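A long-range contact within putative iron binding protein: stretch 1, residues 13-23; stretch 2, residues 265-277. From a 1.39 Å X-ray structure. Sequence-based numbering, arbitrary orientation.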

# COMPACT_ATOMS: atom_id res chain seq x y z
N THR A 13 8.03 11.20 -0.70
CA THR A 13 6.95 11.56 0.21
C THR A 13 6.92 10.61 1.41
O THR A 13 6.08 10.78 2.32
N ARG A 14 7.78 9.59 1.40
CA ARG A 14 7.97 8.70 2.54
C ARG A 14 9.01 9.28 3.49
O ARG A 14 10.07 9.71 3.03
N GLU A 15 8.74 9.20 4.80
CA GLU A 15 9.60 9.84 5.81
C GLU A 15 11.00 9.31 5.57
O GLU A 15 11.17 8.10 5.48
N PRO A 16 12.00 10.18 5.47
CA PRO A 16 13.38 9.72 5.27
C PRO A 16 13.86 8.65 6.27
O PRO A 16 14.76 7.88 5.94
N LYS A 17 13.28 8.57 7.46
CA LYS A 17 13.76 7.59 8.43
C LYS A 17 13.38 6.14 8.09
O LYS A 17 14.06 5.22 8.53
N LEU A 18 12.34 5.94 7.29
CA LEU A 18 12.01 4.62 6.73
C LEU A 18 13.09 4.09 5.78
O LEU A 18 13.19 2.89 5.54
N ILE A 19 13.89 5.00 5.23
CA ILE A 19 14.82 4.65 4.16
C ILE A 19 16.27 5.08 4.38
O ILE A 19 17.11 4.70 3.61
N GLN A 20 16.58 5.86 5.42
CA GLN A 20 17.94 6.42 5.48
C GLN A 20 19.02 5.35 5.62
O GLN A 20 20.03 5.43 4.95
N PRO A 21 18.84 4.35 6.48
CA PRO A 21 19.85 3.29 6.58
C PRO A 21 20.14 2.61 5.24
O PRO A 21 21.31 2.44 4.91
N LEU A 22 19.13 2.26 4.46
CA LEU A 22 19.39 1.60 3.19
C LEU A 22 19.99 2.57 2.16
O LEU A 22 20.81 2.17 1.35
N LEU A 23 19.66 3.86 2.23
CA LEU A 23 20.28 4.86 1.38
C LEU A 23 21.76 5.06 1.73
O LEU A 23 22.60 5.23 0.84
N PRO A 265 19.07 -7.12 -0.44
CA PRO A 265 19.42 -6.40 0.79
C PRO A 265 18.55 -5.15 1.02
O PRO A 265 18.10 -4.91 2.16
N ALA A 266 18.29 -4.36 -0.01
CA ALA A 266 17.52 -3.15 0.17
C ALA A 266 16.07 -3.49 0.48
O ALA A 266 15.47 -2.88 1.33
N GLN A 267 15.52 -4.45 -0.24
CA GLN A 267 14.12 -4.84 -0.04
C GLN A 267 13.88 -5.34 1.34
O GLN A 267 12.80 -5.09 1.90
N THR A 268 14.84 -6.10 1.90
CA THR A 268 14.72 -6.62 3.25
C THR A 268 14.52 -5.47 4.23
O THR A 268 13.56 -5.48 5.02
N LEU A 269 15.37 -4.46 4.13
CA LEU A 269 15.29 -3.28 5.01
C LEU A 269 14.07 -2.41 4.69
O LEU A 269 13.42 -1.90 5.60
N TYR A 270 13.79 -2.24 3.41
CA TYR A 270 12.74 -1.35 2.89
C TYR A 270 11.37 -1.77 3.43
O TYR A 270 10.59 -0.93 3.91
N ALA A 271 11.08 -3.05 3.34
CA ALA A 271 9.78 -3.57 3.75
C ALA A 271 9.69 -3.63 5.24
O ALA A 271 8.65 -3.25 5.80
N GLN A 272 10.75 -4.05 5.92
CA GLN A 272 10.76 -4.13 7.38
C GLN A 272 10.46 -2.76 8.01
O GLN A 272 9.76 -2.68 9.03
N ALA A 273 10.90 -1.67 7.38
CA ALA A 273 10.80 -0.35 7.98
C ALA A 273 9.37 0.04 8.34
O ALA A 273 9.19 0.63 9.39
N ASN A 274 8.38 -0.23 7.47
CA ASN A 274 6.97 0.05 7.79
C ASN A 274 6.16 -1.24 7.85
O ASN A 274 4.96 -1.18 7.74
N TYR A 275 6.82 -2.39 8.05
CA TYR A 275 6.20 -3.71 8.16
C TYR A 275 5.34 -4.06 6.94
O TYR A 275 4.33 -4.72 7.07
N GLU A 276 5.76 -3.58 5.78
CA GLU A 276 5.12 -3.86 4.53
C GLU A 276 5.68 -5.16 3.95
O GLU A 276 6.54 -5.82 4.56
N TYR A 277 5.12 -5.57 2.81
CA TYR A 277 5.53 -6.81 2.16
C TYR A 277 6.43 -6.44 1.00
O TYR A 277 6.07 -5.62 0.18

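The centre of this contact is L22, which lies on the first turn of a helix and sends its CA-to-CB bond toward the helix of stretch 2. Its chi1 of 67° (p) and chi2 of 85° (p) lay CD2 against the backbone of the facing helix: L22 CD2 is 3.6 Å from Y270 CA, 3.7 Å from Y270 CB and 3.8 Å from A266 O. The neighbour here is small: A266 carries only a methyl, directed sideways, and the CA atoms of L22 and A266 come within 5.9 Å. L269, m at chi1 and t at chi2, closes the exposed flank, with its CD1 3.9 Å from L22 CB.

Y270 takes the spacing of one helical turn from A266 and links the apolar centre to the polar edge. Its CA-to-CB bond points sideways, but with chi1 at -174° (t) the ring end comes nearer to stretch 1. L22 CD2 sits at the ring edge, near its plane, while I19, p at chi1 and t at chi2, approaches obliquely, placing CG2 4.1 Å from Y270 CE1. I19 is also the N-cap residue of its helix, so one position serves both the helix start and the packing.

At L18 the backbones draw closest, 5.3 Å between L18 CA and A273 CA, and again alanine is the partner. The A273 methyl points toward stretch 1, with CB 3.2 Å from L18 O. The L18 side chain (m, t) starts sideways, yet its CD2 reaches within 4.0 Å of A273 CB and 4.1 Å of N274 CB. Beside this pair, a buttressing water donates hydrogen bonds to two carbonyls, L18 O at 3.0 Å and Y270 O at 2.8 Å, joining the stretches where no direct backbone hydrogen bond does.

The polar edge is built on R14 and E276, which point toward each other's stretch. R14 begins m at chi1, and its guanidinium meets the E276 carboxylate in a two-pronged salt bridge: R14 NH1 donates to E276 OE1 at 2.9 Å and R14 NH2 to E276 OE2 at 2.8 Å, both nearly straight. E276 (m, t) is held from its own side too, since N274 ND2 donates to E276 OE2 at 2.9 Å. The hydroxyl of Y270 lies near the guanidinium plane, 3.7 Å from R14 NH1 to Y270 OH, a contact rather than a hydrogen bond. The rules read plainly: alanines where backbones approach, leucine against helix backbone, and a buried charge paired along both prongs.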

# COMPACT_ATOMS: atom_id res chain seq x y z
CB THR A 13 5.59 11.54 -0.50
OG1 THR A 13 5.22 10.19 -0.81
CG2 THR A 13 5.62 12.30 -1.85
CB ARG A 14 8.43 7.32 2.08
CG ARG A 14 7.55 6.68 1.03
CD ARG A 14 7.50 5.16 1.16
NE ARG A 14 6.60 4.79 2.27
CZ ARG A 14 6.19 3.55 2.52
NH1 ARG A 14 6.63 2.53 1.79
NH2 ARG A 14 5.36 3.33 3.50
CB GLU A 15 9.20 9.49 7.27
CG GLU A 15 7.77 9.72 7.77
CD GLU A 15 7.17 11.08 7.44
OE1 GLU A 15 6.55 11.21 6.36
OE2 GLU A 15 7.26 12.02 8.29
CB PRO A 16 14.23 11.00 5.39
CG PRO A 16 13.28 12.14 5.61
CD PRO A 16 11.90 11.65 5.46
CB LYS A 17 13.34 7.96 9.86
CG LYS A 17 14.12 9.14 10.46
CD LYS A 17 15.64 9.15 10.17
CE LYS A 17 15.99 10.08 9.00
NZ LYS A 17 17.43 10.10 8.66
CB LEU A 18 10.69 4.67 5.96
CG LEU A 18 9.41 4.99 6.75
CD1 LEU A 18 8.26 5.20 5.78
CD2 LEU A 18 9.09 3.89 7.77
CB ILE A 19 14.33 5.23 2.82
CG1 ILE A 19 14.15 6.75 2.91
CG2 ILE A 19 13.03 4.53 2.40
CD1 ILE A 19 13.66 7.39 1.63
CB GLN A 20 18.07 7.51 6.56
CG GLN A 20 19.31 8.43 6.36
CD GLN A 20 19.31 9.16 5.03
OE1 GLN A 20 18.33 9.81 4.67
NE2 GLN A 20 20.40 9.03 4.27
CB PRO A 21 19.24 2.34 7.61
CG PRO A 21 18.40 3.25 8.48
CD PRO A 21 17.77 4.18 7.49
CB LEU A 22 18.15 0.85 2.68
CG LEU A 22 16.92 1.63 2.25
CD1 LEU A 22 17.00 2.10 0.82
CD2 LEU A 22 15.67 0.74 2.41
CB LEU A 23 19.53 6.19 1.46
CG LEU A 23 18.09 6.18 0.95
CD1 LEU A 23 17.48 7.55 1.16
CD2 LEU A 23 18.04 5.78 -0.50
CB PRO A 265 20.90 -6.05 0.59
CG PRO A 265 21.38 -7.07 -0.34
CD PRO A 265 20.25 -7.30 -1.31
CB ALA A 266 17.58 -2.28 -1.07
CB GLN A 267 13.74 -5.91 -1.06
CG GLN A 267 13.44 -5.36 -2.45
CD GLN A 267 12.03 -4.85 -2.54
OE1 GLN A 267 11.11 -5.63 -2.37
NE2 GLN A 267 11.85 -3.55 -2.76
CB THR A 268 15.97 -7.47 3.61
OG1 THR A 268 16.17 -8.50 2.62
CG2 THR A 268 15.79 -8.17 4.93
CB LEU A 269 16.57 -2.44 4.90
CG LEU A 269 17.88 -3.10 5.33
CD1 LEU A 269 19.08 -2.23 4.94
CD2 LEU A 269 17.86 -3.40 6.82
CB TYR A 270 12.74 -1.33 1.35
CG TYR A 270 11.78 -0.33 0.74
CD1 TYR A 270 12.22 0.93 0.33
CD2 TYR A 270 10.45 -0.64 0.53
CE1 TYR A 270 11.35 1.85 -0.20
CE2 TYR A 270 9.57 0.28 0.01
CZ TYR A 270 10.02 1.53 -0.35
OH TYR A 270 9.16 2.47 -0.90
CB ALA A 271 9.52 -4.95 3.14
CB GLN A 272 12.09 -4.69 7.90
CG GLN A 272 12.25 -4.80 9.45
CD GLN A 272 11.74 -6.12 10.05
OE1 GLN A 272 11.28 -6.16 11.21
NE2 GLN A 272 11.85 -7.21 9.29
CB ALA A 273 11.42 0.70 7.10
CB ASN A 274 6.30 1.03 6.78
CG ASN A 274 4.91 1.51 7.23
OD1 ASN A 274 4.71 1.86 8.39
ND2 ASN A 274 3.93 1.52 6.30
CB TYR A 275 5.39 -3.83 9.45
CG TYR A 275 6.27 -3.74 10.66
CD1 TYR A 275 6.21 -2.65 11.53
CD2 TYR A 275 7.17 -4.75 10.96
CE1 TYR A 275 7.03 -2.58 12.65
CE2 TYR A 275 7.99 -4.67 12.04
CZ TYR A 275 7.92 -3.61 12.89
OH TYR A 275 8.75 -3.59 13.98
CB GLU A 276 5.30 -2.68 3.57
CG GLU A 276 4.49 -1.47 4.01
CD GLU A 276 4.85 -0.20 3.30
OE1 GLU A 276 5.87 -0.16 2.56
OE2 GLU A 276 4.16 0.80 3.55
CB TYR A 277 4.28 -7.59 1.71
CG TYR A 277 4.50 -9.09 1.56
CD1 TYR A 277 4.14 -9.99 2.57
CD2 TYR A 277 5.09 -9.62 0.41
CE1 TYR A 277 4.33 -11.34 2.43
CE2 TYR A 277 5.31 -10.98 0.28
CZ TYR A 277 4.92 -11.83 1.29
OH TYR A 277 5.14 -13.20 1.16
O HOH W 1 11.14 1.83 3.61